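Local coordinates for protein cyclic UMP-AMP synthase (PDB 6E0K) that joins UTP and ATP into the second messenger 3',3'-cUAMP, a magnesium-dependent step in bacterial CBASS defence against phage, at residues 13-24 with 43-54. Numbering follows the deposited sequence.
Sequences HQGATTTAKKTH and VYLQGSYKNSTN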
loop_
_atom_site.group_PDB
_atom_site.type_symbol
_atom_site.label_atom_id
_atom_site.label_comp_id
_atom_site.label_asym_id
_atom_site.label_seq_id
_atom_site.Cartn_x
_atom_site.Cartn_y
_atom_site.Cartn_z
ATOM N N HIS A 13 7.158 12.495 11.734
ATOM C CA HIS A 13 8.477 12.009 11.334
ATOM C C HIS A 13 8.401 10.662 10.622
ATOM O O HIS A 13 7.585 9.800 10.948
ATOM C CB HIS A 13 9.389 11.872 12.542
ATOM C CG HIS A 13 9.737 13.178 13.176
ATOM N ND1 HIS A 13 10.398 13.263 14.384
ATOM C CD2 HIS A 13 9.531 14.452 12.767
ATOM C CE1 HIS A 13 10.568 14.535 14.699
ATOM N NE2 HIS A 13 10.059 15.277 13.733
ATOM N N GLN A 14 9.306 10.478 9.670
ATOM C CA GLN A 14 9.440 9.212 8.971
ATOM C C GLN A 14 10.451 8.323 9.685
ATOM O O GLN A 14 11.486 8.796 10.162
ATOM C CB GLN A 14 9.882 9.460 7.531
ATOM C CG GLN A 14 9.752 8.235 6.614
ATOM C CD GLN A 14 10.308 8.474 5.229
ATOM O OE1 GLN A 14 10.685 9.602 4.865
ATOM N NE2 GLN A 14 10.358 7.414 4.437
ATOM N N GLY A 15 10.142 7.033 9.765
ATOM C CA GLY A 15 11.138 6.072 10.191
ATOM C C GLY A 15 12.288 5.974 9.203
ATOM O O GLY A 15 12.187 6.345 8.024
ATOM N N ALA A 16 13.409 5.461 9.696
ATOM C CA ALA A 16 14.562 5.280 8.829
ATOM C C ALA A 16 14.236 4.283 7.724
ATOM O O ALA A 16 13.436 3.363 7.910
ATOM C CB ALA A 16 15.761 4.786 9.632
ATOM N N THR A 17 14.868 4.472 6.562
ATOM C CA THR A 17 14.631 3.596 5.417
ATOM C C THR A 17 15.876 2.881 4.919
ATOM O O THR A 17 15.772 2.123 3.952
ATOM C CB THR A 17 14.031 4.371 4.234
ATOM O OG1 THR A 17 14.972 5.344 3.762
ATOM C CG2 THR A 17 12.727 5.059 4.629
ATOM N N THR A 18 17.042 3.103 5.532
ATOM C CA THR A 18 18.279 2.518 5.017
ATOM C C THR A 18 18.220 0.997 5.018
ATOM O O THR A 18 18.594 0.344 4.038
ATOM C CB THR A 18 19.466 3.010 5.850
ATOM O OG1 THR A 18 19.530 4.441 5.782
ATOM C CG2 THR A 18 20.776 2.411 5.344
ATOM N N THR A 19 17.751 0.411 6.116
ATOM C CA THR A 19 17.731 -1.040 6.213
ATOM C C THR A 19 16.682 -1.641 5.281
ATOM O O THR A 19 16.910 -2.713 4.699
ATOM C CB THR A 19 17.511 -1.435 7.679
ATOM O OG1 THR A 19 18.513 -0.800 8.490
ATOM C CG2 THR A 19 17.614 -2.933 7.872
ATOM N N ALA A 20 15.551 -0.949 5.083
ATOM C CA ALA A 20 14.550 -1.421 4.129
ATOM C C ALA A 20 15.087 -1.392 2.704
ATOM O O ALA A 20 14.871 -2.333 1.931
ATOM C CB ALA A 20 13.283 -0.571 4.249
ATOM N N LYS A 21 15.816 -0.333 2.346
ATOM C CA LYS A 21 16.410 -0.276 1.014
ATOM C C LYS A 21 17.414 -1.406 0.802
ATOM O O LYS A 21 17.440 -2.026 -0.265
ATOM C CB LYS A 21 17.059 1.090 0.786
ATOM C CG LYS A 21 16.014 2.174 0.456
ATOM C CD LYS A 21 16.625 3.567 0.352
ATOM C CE LYS A 21 15.551 4.607 0.070
ATOM N NZ LYS A 21 16.062 6.001 0.198
ATOM N N LYS A 22 18.214 -1.719 1.818
ATOM C CA LYS A 22 19.161 -2.823 1.686
ATOM C C LYS A 22 18.450 -4.161 1.601
ATOM O O LYS A 22 18.958 -5.084 0.948
ATOM C CB LYS A 22 20.135 -2.848 2.863
ATOM C CG LYS A 22 20.986 -1.606 2.998
ATOM C CD LYS A 22 21.754 -1.341 1.752
ATOM C CE LYS A 22 22.829 -2.379 1.548
ATOM N NZ LYS A 22 23.907 -1.821 0.691
ATOM N N THR A 23 17.291 -4.290 2.255
ATOM C CA THR A 23 16.495 -5.508 2.115
ATOM C C THR A 23 16.058 -5.689 0.670
ATOM O O THR A 23 16.158 -6.784 0.098
ATOM C CB THR A 23 15.281 -5.448 3.049
ATOM O OG1 THR A 23 15.729 -5.261 4.395
ATOM C CG2 THR A 23 14.451 -6.739 2.973
ATOM N N HIS A 24 15.577 -4.606 0.061
ATOM C CA HIS A 24 15.217 -4.616 -1.353
ATOM C C HIS A 24 16.406 -5.028 -2.221
ATOM O O HIS A 24 16.295 -5.918 -3.085
ATOM C CB HIS A 24 14.705 -3.216 -1.711
ATOM C CG HIS A 24 14.396 -3.021 -3.156
ATOM N ND1 HIS A 24 14.380 -1.775 -3.746
ATOM C CD2 HIS A 24 14.032 -3.901 -4.121
ATOM C CE1 HIS A 24 14.046 -1.899 -5.019
ATOM N NE2 HIS A 24 13.843 -3.180 -5.274
ATOM N N VAL A 43 12.116 -6.252 -9.521
ATOM C CA VAL A 43 11.984 -6.289 -8.076
ATOM C C VAL A 43 11.845 -4.852 -7.613
ATOM O O VAL A 43 12.745 -4.035 -7.851
ATOM C CB VAL A 43 13.200 -6.955 -7.406
ATOM C CG1 VAL A 43 12.967 -7.108 -5.905
ATOM C CG2 VAL A 43 13.502 -8.293 -8.066
ATOM N N TYR A 44 10.727 -4.533 -6.970
ATOM C CA TYR A 44 10.523 -3.180 -6.480
ATOM C C TYR A 44 9.783 -3.212 -5.153
ATOM O O TYR A 44 9.227 -4.234 -4.747
ATOM C CB TYR A 44 9.792 -2.310 -7.517
ATOM C CG TYR A 44 8.409 -2.755 -7.955
ATOM C CD1 TYR A 44 8.245 -3.639 -9.019
ATOM C CD2 TYR A 44 7.264 -2.253 -7.332
ATOM C CE1 TYR A 44 6.970 -4.024 -9.444
ATOM C CE2 TYR A 44 5.987 -2.636 -7.746
ATOM C CZ TYR A 44 5.854 -3.523 -8.795
ATOM O OH TYR A 44 4.594 -3.895 -9.213
ATOM N N LEU A 45 9.822 -2.083 -4.441
ATOM C CA LEU A 45 9.133 -1.990 -3.169
ATOM C C LEU A 45 7.736 -1.436 -3.351
ATOM O O LEU A 45 7.471 -0.662 -4.270
ATOM C CB LEU A 45 9.878 -1.086 -2.186
ATOM C CG LEU A 45 11.217 -1.631 -1.736
ATOM C CD1 LEU A 45 11.705 -0.812 -0.556
ATOM C CD2 LEU A 45 11.085 -3.113 -1.367
ATOM N N GLN A 46 6.850 -1.829 -2.446
ATOM C CA GLN A 46 5.554 -1.189 -2.324
ATOM C C GLN A 46 5.345 -0.881 -0.851
ATOM O O GLN A 46 6.282 -1.006 -0.042
ATOM C CB GLN A 46 4.438 -2.071 -2.897
ATOM C CG GLN A 46 4.170 -3.367 -2.125
ATOM C CD GLN A 46 2.880 -4.042 -2.595
ATOM O OE1 GLN A 46 1.948 -3.372 -3.043
ATOM N NE2 GLN A 46 2.823 -5.367 -2.483
ATOM N N GLY A 47 4.138 -0.457 -0.488
ATOM C CA GLY A 47 3.915 -0.307 0.935
ATOM C C GLY A 47 4.533 0.963 1.489
ATOM O O GLY A 47 4.951 1.868 0.764
ATOM N N SER A 48 4.608 0.997 2.818
ATOM C CA SER A 48 4.929 2.247 3.500
ATOM C C SER A 48 6.336 2.733 3.161
ATOM O O SER A 48 6.540 3.930 2.934
ATOM C CB SER A 48 4.760 2.081 5.009
ATOM O OG SER A 48 5.716 1.183 5.535
ATOM N N TYR A 49 7.322 1.832 3.101
ATOM C CA TYR A 49 8.678 2.299 2.817
ATOM C C TYR A 49 8.759 2.927 1.429
ATOM O O TYR A 49 9.367 3.988 1.241
ATOM C CB TYR A 49 9.685 1.154 2.926
ATOM C CG TYR A 49 9.958 0.648 4.310
ATOM C CD1 TYR A 49 10.524 1.461 5.287
ATOM C CD2 TYR A 49 9.718 -0.680 4.631
ATOM C CE1 TYR A 49 10.815 0.956 6.554
ATOM C CE2 TYR A 49 9.990 -1.171 5.889
ATOM C CZ TYR A 49 10.551 -0.355 6.838
ATOM O OH TYR A 49 10.830 -0.889 8.073
ATOM N N LYS A 50 8.154 2.269 0.437
ATOM C CA LYS A 50 8.162 2.802 -0.917
ATOM C C LYS A 50 7.509 4.168 -0.965
ATOM O O LYS A 50 7.996 5.081 -1.649
ATOM C CB LYS A 50 7.420 1.847 -1.850
ATOM C CG LYS A 50 7.236 2.373 -3.256
ATOM C CD LYS A 50 8.557 2.508 -3.977
ATOM C CE LYS A 50 8.349 2.901 -5.424
ATOM N NZ LYS A 50 9.624 2.963 -6.185
ATOM N N ASN A 51 6.411 4.326 -0.241
ATOM C CA ASN A 51 5.607 5.532 -0.331
ATOM C C ASN A 51 6.006 6.576 0.688
ATOM O O ASN A 51 5.324 7.604 0.805
ATOM C CB ASN A 51 4.127 5.180 -0.202
ATOM C CG ASN A 51 3.599 4.508 -1.459
ATOM O OD1 ASN A 51 3.207 5.180 -2.409
ATOM N ND2 ASN A 51 3.641 3.183 -1.486
ATOM N N SER A 52 7.120 6.348 1.391
ATOM C CA SER A 52 7.649 7.265 2.397
ATOM C C SER A 52 6.643 7.544 3.498
ATOM O O SER A 52 6.663 8.617 4.096
ATOM C CB SER A 52 8.113 8.589 1.779
ATOM O OG SER A 52 9.100 8.359 0.799
ATOM N N THR A 53 5.773 6.587 3.801
ATOM C CA THR A 53 4.821 6.760 4.888
ATOM C C THR A 53 5.103 5.840 6.061
ATOM O O THR A 53 4.261 5.725 6.958
ATOM C CB THR A 53 3.391 6.535 4.387
ATOM O OG1 THR A 53 3.293 5.222 3.826
ATOM C CG2 THR A 53 3.041 7.547 3.315
ATOM N N ASN A 54 6.283 5.218 6.109
ATOM C CA ASN A 54 6.629 4.370 7.244
ATOM C C ASN A 54 6.876 5.211 8.499
ATOM O O ASN A 54 7.595 6.217 8.460
ATOM C CB ASN A 54 7.868 3.524 6.923
ATOM C CG ASN A 54 9.066 4.371 6.534
ATOM O OD1 ASN A 54 9.040 5.075 5.517
ATOM N ND2 ASN A 54 10.126 4.298 7.331
HETATM O O HOH W 1 10.946 6.555 1.575
#
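Ala-20 CB sits over the centre of one face of the Tyr-49 ring, 3.4 Å from the centroid, a CH-pi contact; Ala-16 O and Thr-17 CG2 lie at the ring's edge. The second flat group, the His-24 imidazole, takes Leu-45 CG over one face, while its in-plane NE2-H is donated to Val-43 O at 2.9 Å, nearly straight at 167°. That donor stands above the carbonyl plane rather than on a lone pair, and Arg-28 also hydrogen-bonds Val-43 O. With CG anti to the backbone N (chi1 175°), His-24 reaches from the helix to the strand.

Gln-14 NE2 hydrogen-bonds Asn-54 OD1 on a lone pair (2.9 Å), the two amide planes 72° apart; NE2 also donates to a water that donates to Tyr-49 O and hydrogen-bonds Ser-52 OG. Gly-15 N donates to Asn-54 O (3.0 Å), and Asn-54 ND2 returns a weak hydrogen bond to Gly-15 O besides one to Arg-56 O.

These contacts flank Gln-46, Gly-47 and Ser-48, which bind ATP (Gln-46 also UTP) without touching 13-24. Residues 18-24 of helix 18-32 run nearly antiparallel to 43-45 of strand 42-45, which pairs with strand 61-68 of the nucleotidyltransferase sheet; helix 186-202 touches Gln-14 and Ser-48.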